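Local coordinates for protein salicylate carboxymethyltransferase (Clarkia breweri, PDB 1M6E) that transfers the methyl group of S-adenosyl-L-methionine to the free carboxyl group of the plant hormone salicylic acid, giving the volatile ester methyl salicylate, at residues L273-E278 with S353-S358; I143-S148 with M205-L210. All blocks are in the same frame, centred on the assembly; numbering follows the deposited sequence.

How the contacts relate
Seven strands make up the mixed sheet of this Rossmann-like methyltransferase, and the two contacts lie in series along the chain. Going from the N terminus, contact 2 comes first: strand 143-146 pairs in parallel with strand 204-211, closing a loop that contains helix 181-198. Contact 1 opens only after that one has closed. It closes when the end of strand 346-355 comes back beside the start of strand 275-283, at the edge of the sheet, and helices 303-320 and 322-341 lie in the loop between. Neither loop nests in the other. The centres of the two contacts lie about 13 Å apart, and the contacts meet where strands 204-211 and 346-355 run side by side, with a probable hydrogen bond from Met205 N to Leu354 O.

Contact 1 (L273-E278 with S353-S358); sequences LIDHIE and SLIRKS
Leu273 and Ile355 hold the firmer end of this contact. The backbone N of Leu273 donates to Ile355 O over 2.8 Å, while Leu273 CB rests on Ile355 CG1 at 3.8 Å. One residue before Ile355, the buried Leu354 brings the end of its side chain to the other segment. Its CG is anti to its own carbonyl carbon (chi1 -52°), and from there CD2 comes against the backbone of Ile274, 3.6 Å from Ile274 CA. Ile266 of helix 260-268 and Met205 of strand 204-211 also touch the Leu354 side chain. The two segments run in nearly opposite directions, as expected where strand 275-283 enters the edge of the mixed Rossmann-like sheet beside strand 346-355. The pairing is looser towards Asp275: its N lies 3.2 Å from Ser353 O, but at a poor angle, and CB of Asp275 only approaches CB of Ser353, at 4.1 Å. A long, weak ion pair links the Asp275 carboxylate to Arg204, which also bonds weakly to Ser353 OG. On the solvent side, Leu273 is exposed and sends CD1 across to Lys357 CB, 3.7 Å away, while the extended lysine chain leads its amine away.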
# COMPACT_ATOMS: atom_id res chain seq x y z
N LEU A 273 -1.92 15.19 -26.76
CA LEU A 273 -2.65 16.19 -27.53
C LEU A 273 -2.81 17.60 -26.99
O LEU A 273 -2.33 18.55 -27.60
CB LEU A 273 -4.01 15.62 -27.89
CG LEU A 273 -4.25 15.63 -29.40
CD1 LEU A 273 -4.79 14.25 -29.83
CD2 LEU A 273 -5.20 16.81 -29.77
N ILE A 274 -3.51 17.74 -25.87
CA ILE A 274 -3.76 19.02 -25.18
C ILE A 274 -5.24 19.41 -25.32
O ILE A 274 -5.93 18.93 -26.21
CB ILE A 274 -2.84 20.17 -25.68
CG1 ILE A 274 -2.63 21.19 -24.57
CG2 ILE A 274 -3.50 20.89 -26.81
CD1 ILE A 274 -1.28 21.85 -24.62
N ASP A 275 -5.72 20.29 -24.44
CA ASP A 275 -7.14 20.66 -24.41
C ASP A 275 -7.34 21.66 -23.21
O ASP A 275 -6.51 21.71 -22.28
CB ASP A 275 -7.94 19.37 -24.19
CG ASP A 275 -9.22 19.29 -25.00
OD1 ASP A 275 -10.03 20.24 -24.92
OD2 ASP A 275 -9.42 18.27 -25.70
N HIS A 276 -8.43 22.43 -23.25
CA HIS A 276 -8.78 23.44 -22.25
C HIS A 276 -7.70 24.00 -21.32
O HIS A 276 -8.03 24.81 -20.42
CB HIS A 276 -9.94 22.95 -21.38
CG HIS A 276 -10.52 24.02 -20.50
ND1 HIS A 276 -10.93 25.24 -20.99
CD2 HIS A 276 -10.78 24.05 -19.17
CE1 HIS A 276 -11.42 25.97 -20.01
NE2 HIS A 276 -11.34 25.27 -18.89
N ILE A 277 -6.44 23.60 -21.55
CA ILE A 277 -5.29 24.02 -20.75
C ILE A 277 -5.31 25.47 -20.37
O ILE A 277 -5.19 26.34 -21.21
CB ILE A 277 -3.95 23.74 -21.46
CG1 ILE A 277 -2.88 24.74 -20.99
CG2 ILE A 277 -4.14 23.74 -22.94
CD1 ILE A 277 -1.51 24.40 -21.47
N GLU A 278 -5.46 25.72 -19.08
CA GLU A 278 -5.52 27.07 -18.58
C GLU A 278 -4.71 27.25 -17.31
O GLU A 278 -3.91 26.41 -16.95
CB GLU A 278 -6.97 27.47 -18.31
CG GLU A 278 -7.77 26.54 -17.42
CD GLU A 278 -9.07 27.18 -16.98
OE1 GLU A 278 -9.72 27.83 -17.84
OE2 GLU A 278 -9.44 27.05 -15.79
N SER A 353 -5.49 19.32 -19.71
CA SER A 353 -6.20 18.07 -19.94
C SER A 353 -5.47 17.57 -21.19
O SER A 353 -5.07 18.39 -22.01
CB SER A 353 -7.69 18.30 -20.19
OG SER A 353 -8.35 17.06 -20.30
N LEU A 354 -5.29 16.26 -21.34
CA LEU A 354 -4.50 15.75 -22.47
C LEU A 354 -5.04 14.46 -22.98
O LEU A 354 -5.90 13.84 -22.34
CB LEU A 354 -3.04 15.52 -22.05
CG LEU A 354 -2.21 16.64 -21.36
CD1 LEU A 354 -0.92 16.06 -20.70
CD2 LEU A 354 -1.87 17.73 -22.38
N ILE A 355 -4.54 14.06 -24.16
CA ILE A 355 -4.94 12.79 -24.78
C ILE A 355 -3.73 12.09 -25.37
O ILE A 355 -2.97 12.69 -26.11
CB ILE A 355 -5.96 12.93 -25.96
CG1 ILE A 355 -6.85 14.16 -25.81
CG2 ILE A 355 -6.88 11.73 -25.97
CD1 ILE A 355 -7.97 14.19 -26.79
N ARG A 356 -3.54 10.83 -25.03
CA ARG A 356 -2.44 10.08 -25.61
C ARG A 356 -2.92 10.18 -27.04
O ARG A 356 -4.12 10.03 -27.28
CB ARG A 356 -2.47 8.62 -25.11
CG ARG A 356 -1.48 7.71 -25.79
CD ARG A 356 -0.11 8.36 -25.81
NE ARG A 356 0.83 7.58 -26.59
CZ ARG A 356 1.82 8.10 -27.30
NH1 ARG A 356 2.00 9.42 -27.32
NH2 ARG A 356 2.61 7.31 -27.99
N LYS A 357 -2.03 10.47 -28.00
CA LYS A 357 -2.49 10.58 -29.37
C LYS A 357 -2.06 9.36 -30.11
O LYS A 357 -2.38 8.25 -29.69
CB LYS A 357 -2.00 11.90 -30.04
CG LYS A 357 -0.51 12.08 -30.33
CD LYS A 357 -0.19 13.51 -30.87
CE LYS A 357 1.30 13.69 -31.24
NZ LYS A 357 1.80 15.09 -31.08
N SER A 358 -1.35 9.58 -31.21
CA SER A 358 -0.78 8.54 -32.07
C SER A 358 -1.66 7.30 -32.23
O SER A 358 -2.90 7.36 -32.14
CB SER A 358 0.61 8.15 -31.51
OG SER A 358 1.38 7.43 -32.45

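Contact 2 (I143-S148 with M205-L210). With SAH (S-adenosyl-L-homocysteine), chain C.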
# COMPACT_ATOMS: atom_id res chain seq x y z
N ILE A 143 -5.55 9.18 -16.10
CA ILE A 143 -4.58 9.53 -15.08
C ILE A 143 -4.89 10.88 -14.43
O ILE A 143 -4.77 11.92 -15.07
CB ILE A 143 -3.20 9.62 -15.71
CG1 ILE A 143 -2.66 8.23 -15.98
CG2 ILE A 143 -2.30 10.40 -14.86
CD1 ILE A 143 -1.31 8.25 -16.65
N HIS A 144 -5.25 10.89 -13.16
CA HIS A 144 -5.50 12.16 -12.51
C HIS A 144 -4.26 12.67 -11.75
O HIS A 144 -3.40 11.87 -11.44
CB HIS A 144 -6.69 12.06 -11.53
CG HIS A 144 -6.96 13.34 -10.84
ND1 HIS A 144 -6.49 13.60 -9.56
CD2 HIS A 144 -7.41 14.52 -11.32
CE1 HIS A 144 -6.64 14.89 -9.29
NE2 HIS A 144 -7.19 15.47 -10.35
N SER A 145 -4.13 13.97 -11.48
CA SER A 145 -3.00 14.46 -10.71
C SER A 145 -2.93 15.89 -10.26
O SER A 145 -2.41 16.72 -10.99
CB SER A 145 -1.66 14.17 -11.41
OG SER A 145 -0.60 14.86 -10.74
N SER A 146 -3.38 16.19 -9.06
CA SER A 146 -3.27 17.56 -8.56
C SER A 146 -2.00 17.79 -7.70
O SER A 146 -1.36 16.85 -7.24
CB SER A 146 -4.51 17.95 -7.74
OG SER A 146 -5.50 18.51 -8.57
N TYR A 147 -1.68 19.06 -7.52
CA TYR A 147 -0.55 19.55 -6.73
C TYR A 147 0.61 18.61 -6.39
O TYR A 147 1.13 18.61 -5.26
CB TYR A 147 -1.08 20.16 -5.45
CG TYR A 147 -1.61 21.56 -5.60
CD1 TYR A 147 -1.36 22.50 -4.62
CD2 TYR A 147 -2.32 21.96 -6.74
CE1 TYR A 147 -1.80 23.82 -4.75
CE2 TYR A 147 -2.77 23.27 -6.88
CZ TYR A 147 -2.51 24.20 -5.88
OH TYR A 147 -2.91 25.51 -5.95
N SER A 148 1.04 17.82 -7.37
CA SER A 148 2.15 16.94 -7.11
C SER A 148 3.21 17.07 -8.19
O SER A 148 4.40 16.90 -7.94
CB SER A 148 1.69 15.51 -7.04
OG SER A 148 1.59 14.99 -8.33
N MET A 205 -5.40 12.39 -19.43
CA MET A 205 -4.61 12.76 -18.26
C MET A 205 -4.96 14.16 -17.88
O MET A 205 -4.78 15.05 -18.69
CB MET A 205 -3.11 12.79 -18.56
CG MET A 205 -2.39 11.47 -18.54
SD MET A 205 -0.63 11.68 -18.09
CE MET A 205 -0.05 12.81 -19.30
N VAL A 206 -5.45 14.39 -16.66
CA VAL A 206 -5.77 15.74 -16.22
C VAL A 206 -4.80 16.12 -15.08
O VAL A 206 -5.00 15.77 -13.90
CB VAL A 206 -7.23 15.83 -15.75
CG1 VAL A 206 -7.57 17.27 -15.39
CG2 VAL A 206 -8.17 15.26 -16.83
N LEU A 207 -3.75 16.84 -15.44
CA LEU A 207 -2.71 17.27 -14.52
C LEU A 207 -2.92 18.71 -14.05
O LEU A 207 -3.18 19.59 -14.85
CB LEU A 207 -1.37 17.11 -15.23
CG LEU A 207 -1.20 15.71 -15.85
CD1 LEU A 207 0.20 15.53 -16.43
CD2 LEU A 207 -1.45 14.66 -14.78
N THR A 208 -2.83 18.93 -12.74
CA THR A 208 -3.01 20.26 -12.13
C THR A 208 -1.72 20.60 -11.36
O THR A 208 -1.54 20.17 -10.22
CB THR A 208 -4.21 20.28 -11.09
OG1 THR A 208 -5.44 19.93 -11.74
CG2 THR A 208 -4.32 21.66 -10.40
N ILE A 209 -0.83 21.37 -11.96
CA ILE A 209 0.42 21.72 -11.31
C ILE A 209 0.31 23.11 -10.75
O ILE A 209 -0.24 24.00 -11.40
CB ILE A 209 1.60 21.76 -12.34
CG1 ILE A 209 1.77 20.39 -13.01
CG2 ILE A 209 2.89 22.21 -11.66
CD1 ILE A 209 2.75 20.40 -14.17
N LEU A 210 0.82 23.32 -9.55
CA LEU A 210 0.80 24.66 -8.99
C LEU A 210 1.95 25.43 -9.64
O LEU A 210 3.13 25.10 -9.44
CB LEU A 210 1.03 24.61 -7.49
CG LEU A 210 1.55 25.92 -6.93
CD1 LEU A 210 0.50 26.47 -6.00
CD2 LEU A 210 2.86 25.72 -6.21
N SAH C . -2.99 15.01 -4.73
CA SAH C . -3.37 15.57 -3.35
CB SAH C . -2.18 16.03 -2.50
CG SAH C . -0.84 15.82 -3.08
SD SAH C . 0.62 16.38 -2.13
C SAH C . -4.26 16.82 -3.42
O SAH C . -4.59 17.31 -4.54
OXT SAH C . -4.60 17.28 -2.25
C5' SAH C . 1.81 15.77 -3.27
C4' SAH C . 2.29 14.26 -3.12
O4' SAH C . 3.21 14.16 -4.26
C3' SAH C . 3.24 14.03 -1.89
O3' SAH C . 2.61 13.03 -0.90
C2' SAH C . 4.46 13.43 -2.44
O2' SAH C . 5.12 12.39 -1.79
C1' SAH C . 4.03 13.20 -3.97
N9 SAH C . 5.19 13.17 -4.83
C8 SAH C . 6.25 14.04 -4.96
N7 SAH C . 7.14 13.67 -5.83
C5 SAH C . 6.64 12.48 -6.29
C6 SAH C . 7.11 11.54 -7.24
N6 SAH C . 8.27 11.75 -7.87
N1 SAH C . 6.38 10.40 -7.53
C2 SAH C . 5.19 10.21 -6.87
N3 SAH C . 4.65 11.04 -5.93
C4 SAH C . 5.43 12.16 -5.69
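Tyr147 turns one face of its ring to Leu210, whose CB sits over the ring centre in a CH-pi contact, 4.0 Å from the centroid. The leucine also reaches the phenol end of the ring, with CD1 at 3.5 Å from Tyr147 OH; that hydroxyl is hydrogen-bonded to Asn349. Next along, Ser146 and Thr208 share one face of the sheet with His144 and Val206, and Ser146 OG is 3.3 Å from Thr208 CB. On the other face, Ile143 and Met205 lie side by side and point the same way. Each places its CG or CG1 anti to its own carbonyl carbon (chi1 -81° for Met205), and Met205 CG packs against Ile143 CB at 3.5 Å. Leu207 continues this face by setting CD2 against Ser145 CB.

The backbones beneath are two parallel strands, inclined by only 11°, in the central sheet of the Rossmann-like methyltransferase fold. Val206 N donates to Ile143 O, and Thr208 N donates to Ser145 O (2.9 Å); between them, Ser145 N bonds only weakly to Val206 O. Residues 146-148 meet the cofactor product: Ser146 CB is 3.3 Å from carboxylate O of S-adenosyl-L-homocysteine, and Ser148 CB is 3.4 Å from its ribose O4'. The nearest atoms of the Tyr147 side chain and bound salicylate are about 4 Å apart, so this part of the chain borders both ligands.

Helix 181-198 packs on the face of Ile143, Met205 and Leu207, and helix 23-31 meets Ser146, Tyr147 and Thr208. Strand 52-58 flanks His144, whose ND1 bonds to Asp57, and strand 346-355 borders the other segment through backbone bonds to Leu207 and Ile209.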